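PDB 3I7M: Xaa-Pro dipeptidase from Lactobacillus brevis, which probably acts as a manganese-dependent metallopeptidase removing residues from peptide N-termini, with this chain being its creatinase/prolidase N-terminal domain. Local coordinates for residues Glu41-Leu46 against Glu82-Met87; Thr33-Asp38 against Val63-Glu68. All coordinates share one frame; numbering follows the deposited sequence. Where two conformers were deposited one is given.

Both contacts belong to the creatinase/prolidase N-terminal domain and are built round the same mixed sheet. Their segments alternate along the chain: 33-38, 41-46, 63-68, 82-87. Residues 33-38 leave helix 26-33; segment 41-46 leads on into strand 45-48. Contact 1 sets V43 against helix 84-94, on the side of the sheet where V43 and A45 meet Y22. Contact 2 sets the loop against helix 63-67, on the side where L44 and L46 point. The two centres lie about 16 Å apart, yet the contacts touch: L44 CD2 comes within 3.9 Å of F35 CE2, and L44 CD1 equally near I66 CD1. The chain entering strand 45-48 therefore packs against helices on both faces.

Contact 1 of 2, residues Glu41-Leu46 against Glu82-Met87; sequences ERVLAL and ENPWAM
V43, P84 and W85 make a small apolar contact between the approach to strand 45-48 and the first turn of helix 84-94, with one valine packed against two neighbouring helix residues. V43 CG2 does most of the touching: it lies 3.6 Å from P84 CG and 3.7 Å from W85 CZ2, in the angle between the proline ring and the indole. V43 CG1, anti to the backbone N (chi1 177°), reaches W85 CH2 at 4.0 Å. The valine meets the indole obliquely, and the proline at roughly a right angle. P84 also lies against W85, its CG 4.0 Å above the indole plane and displaced toward the rim, so the two helix residues form one joined surface.

The helix start is set by N83 at the N-cap. Its OD1 accepts from A86 N at 3.1 Å, the donor lying above the carbonyl plane, and more weakly from W85 N. Y22 of strand 20-23 touches both V43 and W85, while Y78, whose OH bonds V43 N, also touches P84. N83 thus caps the helix and Y78 holds V43 N, while the two segments themselves meet through nondirectional carbon-to-carbon packing, dependent on shape.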
loop_
_atom_site.group_PDB
_atom_site.type_symbol
_atom_site.label_atom_id
_atom_site.label_comp_id
_atom_site.label_asym_id
_atom_site.label_seq_id
_atom_site.Cartn_x
_atom_site.Cartn_y
_atom_site.Cartn_z
ATOM N N GLU A 41 -4.780 -5.023 14.174
ATOM C CA GLU A 41 -5.069 -3.636 14.492
ATOM C C GLU A 41 -3.978 -2.741 13.911
ATOM O O GLU A 41 -4.257 -1.630 13.503
ATOM C CB GLU A 41 -5.256 -3.430 15.984
ATOM C CG GLU A 41 -6.243 -4.435 16.635
ATOM C CD GLU A 41 -7.230 -3.796 17.603
ATOM O OE1 GLU A 41 -7.025 -2.628 18.010
ATOM O OE2 GLU A 41 -8.217 -4.473 17.959
ATOM N N ARG A 42 -2.750 -3.240 13.783
ATOM C CA ARG A 42 -1.677 -2.425 13.240
ATOM C C ARG A 42 -1.766 -2.270 11.709
ATOM O O ARG A 42 -2.714 -2.742 11.065
ATOM C CB ARG A 42 -0.316 -2.911 13.707
ATOM C CG ARG A 42 0.015 -2.516 15.213
ATOM C CD ARG A 42 1.289 -3.223 15.646
ATOM N NE ARG A 42 1.617 -3.218 17.057
ATOM C CZ ARG A 42 0.909 -3.872 17.947
ATOM N NH1 ARG A 42 1.298 -3.913 19.205
ATOM N NH2 ARG A 42 -0.167 -4.533 17.576
ATOM N N VAL A 43 -0.807 -1.575 11.139
ATOM C CA VAL A 43 -0.901 -1.145 9.750
ATOM C C VAL A 43 0.134 -1.902 8.926
ATOM O O VAL A 43 1.364 -1.837 9.167
ATOM C CB VAL A 43 -0.714 0.382 9.607
ATOM C CG1 VAL A 43 -0.748 0.800 8.108
ATOM C CG2 VAL A 43 -1.698 1.124 10.414
ATOM N N LEU A 44 -0.329 -2.684 7.958
ATOM C CA LEU A 44 0.487 -3.391 6.969
ATOM C C LEU A 44 -0.020 -2.984 5.591
ATOM O O LEU A 44 -1.245 -3.081 5.349
ATOM C CB LEU A 44 0.345 -4.874 7.138
ATOM C CG LEU A 44 0.938 -5.773 6.055
ATOM C CD1 LEU A 44 2.486 -5.739 6.066
ATOM C CD2 LEU A 44 0.439 -7.208 6.166
ATOM N N ALA A 45 0.866 -2.481 4.754
ATOM C CA ALA A 45 0.430 -2.011 3.430
ATOM C C ALA A 45 1.483 -2.272 2.412
ATOM O O ALA A 45 2.680 -2.357 2.719
ATOM C CB ALA A 45 0.170 -0.471 3.520
ATOM N N LEU A 46 1.046 -2.352 1.170
ATOM C CA LEU A 46 1.932 -2.470 0.015
ATOM C C LEU A 46 1.542 -1.358 -0.958
ATOM O O LEU A 46 0.382 -1.294 -1.370
ATOM C CB LEU A 46 1.852 -3.856 -0.605
ATOM C CG LEU A 46 2.962 -4.252 -1.570
ATOM C CD1 LEU A 46 2.955 -5.781 -1.756
ATOM C CD2 LEU A 46 2.744 -3.518 -2.854
ATOM N N GLU A 82 4.564 5.031 17.219
ATOM C CA GLU A 82 4.764 5.968 16.107
ATOM C C GLU A 82 3.452 6.144 15.314
ATOM O O GLU A 82 2.593 5.280 15.407
ATOM C CB GLU A 82 5.892 5.460 15.188
ATOM C CG GLU A 82 7.235 5.498 15.845
ATOM C CD GLU A 82 8.364 5.108 14.927
ATOM O OE1 GLU A 82 8.361 3.991 14.381
ATOM O OE2 GLU A 82 9.331 5.901 14.780
ATOM N N ASN A 83 3.336 7.201 14.493
ATOM C CA ASN A 83 2.152 7.439 13.661
ATOM C C ASN A 83 2.363 6.798 12.269
ATOM O O ASN A 83 3.111 7.316 11.454
ATOM C CB ASN A 83 1.866 8.946 13.500
ATOM C CG ASN A 83 0.568 9.251 12.684
ATOM O OD1 ASN A 83 0.131 8.482 11.839
ATOM N ND2 ASN A 83 -0.055 10.371 12.978
ATOM N N PRO A 84 1.716 5.657 11.995
ATOM C CA PRO A 84 2.005 4.960 10.757
ATOM C C PRO A 84 1.559 5.741 9.525
ATOM O O PRO A 84 2.162 5.654 8.492
ATOM C CB PRO A 84 1.273 3.622 10.904
ATOM C CG PRO A 84 0.095 3.954 11.815
ATOM C CD PRO A 84 0.687 4.959 12.808
ATOM N N TRP A 85 0.481 6.529 9.652
ATOM C CA TRP A 85 -0.031 7.259 8.534
ATOM C C TRP A 85 0.920 8.364 8.072
ATOM O O TRP A 85 1.122 8.556 6.875
ATOM C CB TRP A 85 -1.448 7.804 8.827
ATOM C CG TRP A 85 -2.351 6.722 9.316
ATOM C CD1 TRP A 85 -2.813 6.533 10.573
ATOM C CD2 TRP A 85 -2.762 5.576 8.549
ATOM N NE1 TRP A 85 -3.530 5.337 10.620
ATOM C CE2 TRP A 85 -3.518 4.765 9.387
ATOM C CE3 TRP A 85 -2.579 5.187 7.231
ATOM C CZ2 TRP A 85 -4.104 3.531 8.904
ATOM C CZ3 TRP A 85 -3.154 3.997 6.798
ATOM C CH2 TRP A 85 -3.877 3.196 7.653
ATOM N N ALA A 86 1.483 9.061 9.063
ATOM C CA ALA A 86 2.461 10.102 8.758
ATOM C C ALA A 86 3.691 9.501 8.152
ATOM O O ALA A 86 4.225 10.047 7.211
ATOM C CB ALA A 86 2.816 10.899 9.972
HETATM N N MSE A 87 4.092 8.343 8.649
HETATM C CA MSE A 87 5.284 7.694 8.117
HETATM C C MSE A 87 5.080 7.159 6.710
HETATM O O MSE A 87 5.945 7.278 5.888
HETATM C CB MSE A 87 5.706 6.618 9.042
HETATM C CG MSE A 87 6.254 7.182 10.312
HETATM SE SE MSE A 87 6.604 5.839 11.593
HETATM C CE MSE A 87 8.084 4.906 10.765
#

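Contact 2 of 2, residues Thr33-Asp38 against Val63-Glu68; sequences TGFGSD and VEVIKE
T33 OG1 is held by two hydrogen bonds: it accepts from F35 N at 2.9 Å, with an N-H...O angle of 159°, and it bonds the carbonyl oxygen of I29 one turn earlier in helix 26-33. F35 is the residue this arrangement delivers to helix 63-67. The bond to its amide makes an ST turn, closing over G34, which leaves the helix with positive phi. Beyond it the F35 ring swings toward I66 and V65, with CG anti to the backbone N (chi1 176°).

I66 meets this ring over one face. Its CG1 stands 3.6 Å from the centroid of the F35 ring and only 8° off the ring normal, a CH-pi contact centred on the face; all six ring carbons lie at similar distances from that methylene. V65 comes from another direction: its CG1 is near the ring plane, at the edge, 3.8 Å from F35 CE1. Two consecutive residues of one short helix therefore take a face and an edge of the same phenyl group.

In the creatinase/prolidase N-terminal domain this joins the loop after helix 26-33 to the helix that follows strand 55-59. The surroundings of the pair are apolar too. F35 packs on L44, in the approach to strand 45-48, and I66 on I56 and A58 of strand 55-59; I66 also touches V75 of strand 75-78, the neighbour of 55-59 at the end of the sheet.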
loop_
_atom_site.group_PDB
_atom_site.type_symbol
_atom_site.label_atom_id
_atom_site.label_comp_id
_atom_site.label_asym_id
_atom_site.label_seq_id
_atom_site.Cartn_x
_atom_site.Cartn_y
_atom_site.Cartn_z
ATOM N N THR A 33 3.336 -11.476 -2.266
ATOM C CA THR A 33 4.637 -11.668 -1.582
ATOM C C THR A 33 4.855 -13.030 -0.913
ATOM O O THR A 33 5.984 -13.382 -0.558
ATOM C CB THR A 33 4.818 -10.600 -0.490
ATOM O OG1 THR A 33 3.955 -10.936 0.578
ATOM C CG2 THR A 33 4.563 -9.237 -1.059
ATOM N N GLY A 34 3.812 -13.814 -0.666
ATOM C CA GLY A 34 3.956 -14.986 0.198
ATOM C C GLY A 34 3.942 -14.750 1.698
ATOM O O GLY A 34 3.895 -15.719 2.464
ATOM N N PHE A 35 3.804 -13.461 2.091
ATOM C CA PHE A 35 3.760 -13.133 3.510
ATOM C C PHE A 35 2.327 -13.285 3.965
ATOM O O PHE A 35 1.440 -12.535 3.486
ATOM C CB PHE A 35 4.248 -11.718 3.744
ATOM C CG PHE A 35 4.140 -11.282 5.177
ATOM C CD1 PHE A 35 4.985 -11.789 6.157
ATOM C CD2 PHE A 35 3.143 -10.374 5.564
ATOM C CE1 PHE A 35 4.875 -11.395 7.464
ATOM C CE2 PHE A 35 3.030 -10.001 6.865
ATOM C CZ PHE A 35 3.902 -10.490 7.826
ATOM N N GLY A 36 2.088 -14.236 4.841
ATOM C CA GLY A 36 0.742 -14.632 5.146
ATOM C C GLY A 36 0.350 -13.960 6.425
ATOM O O GLY A 36 1.146 -13.890 7.364
ATOM N N SER A 37 -0.867 -13.405 6.446
ATOM C CA SER A 37 -1.359 -12.774 7.674
ATOM C C SER A 37 -2.875 -12.640 7.778
ATOM O O SER A 37 -3.638 -12.937 6.872
ATOM C CB SER A 37 -0.694 -11.401 7.872
ATOM O OG SER A 37 -1.223 -10.447 6.963
ATOM N N ASP A 38 -3.286 -12.218 8.962
ATOM C CA ASP A 38 -4.682 -12.164 9.356
ATOM C C ASP A 38 -4.923 -10.700 9.676
ATOM O O ASP A 38 -3.955 -9.967 9.867
ATOM C CB ASP A 38 -4.887 -13.017 10.604
ATOM C CG ASP A 38 -4.018 -12.554 11.779
ATOM O OD1 ASP A 38 -2.770 -12.777 11.739
ATOM O OD2 ASP A 38 -4.576 -11.937 12.715
ATOM N N VAL A 63 8.974 -6.902 9.852
ATOM C CA VAL A 63 9.877 -6.596 8.761
ATOM C C VAL A 63 10.744 -7.770 8.364
ATOM O O VAL A 63 10.957 -8.045 7.188
ATOM C CB VAL A 63 10.721 -5.324 8.995
ATOM C CG1 VAL A 63 11.773 -5.111 7.922
ATOM C CG2 VAL A 63 9.835 -4.087 9.153
ATOM N N GLU A 64 11.266 -8.445 9.371
ATOM C CA GLU A 64 12.161 -9.598 9.093
ATOM C C GLU A 64 11.525 -10.652 8.229
ATOM O O GLU A 64 12.115 -11.070 7.235
ATOM C CB GLU A 64 12.711 -10.231 10.366
ATOM C CG GLU A 64 13.451 -11.564 10.143
ATOM C CD GLU A 64 13.959 -12.261 11.390
ATOM O OE1 GLU A 64 13.763 -11.779 12.509
ATOM O OE2 GLU A 64 14.470 -13.408 11.208
ATOM N N VAL A 65 10.380 -11.176 8.667
ATOM C CA VAL A 65 9.728 -12.229 7.932
ATOM C C VAL A 65 9.268 -11.725 6.556
ATOM O O VAL A 65 9.347 -12.475 5.565
ATOM C CB VAL A 65 8.615 -12.834 8.782
ATOM C CG1 VAL A 65 7.781 -13.824 7.932
ATOM C CG2 VAL A 65 9.185 -13.557 9.984
ATOM N N ILE A 66 8.876 -10.460 6.435
ATOM C CA ILE A 66 8.587 -9.866 5.084
ATOM C C ILE A 66 9.829 -9.871 4.167
ATOM O O ILE A 66 9.782 -10.230 2.978
ATOM C CB ILE A 66 7.984 -8.441 5.189
ATOM C CG1 ILE A 66 6.626 -8.515 5.905
ATOM C CG2 ILE A 66 7.860 -7.791 3.775
ATOM C CD1 ILE A 66 6.132 -7.188 6.404
ATOM N N LYS A 67 10.971 -9.413 4.687
ATOM C CA LYS A 67 12.162 -9.446 3.846
ATOM C C LYS A 67 12.609 -10.878 3.483
ATOM O O LYS A 67 13.160 -11.127 2.407
ATOM C CB LYS A 67 13.310 -8.673 4.506
ATOM C CG LYS A 67 13.124 -7.183 4.504
ATOM C CD LYS A 67 14.374 -6.470 4.962
ATOM C CE LYS A 67 14.179 -4.952 4.937
ATOM N NZ LYS A 67 15.438 -4.288 5.497
ATOM N N GLU A 68 12.353 -11.848 4.360
ATOM C CA GLU A 68 12.689 -13.234 4.090
ATOM C C GLU A 68 11.881 -13.868 2.982
ATOM O O GLU A 68 12.140 -15.024 2.636
ATOM C CB GLU A 68 12.580 -14.046 5.379
ATOM C CG GLU A 68 13.772 -13.780 6.288
ATOM C CD GLU A 68 13.585 -14.289 7.725
ATOM O OE1 GLU A 68 12.462 -14.730 8.068
ATOM O OE2 GLU A 68 14.563 -14.217 8.503
#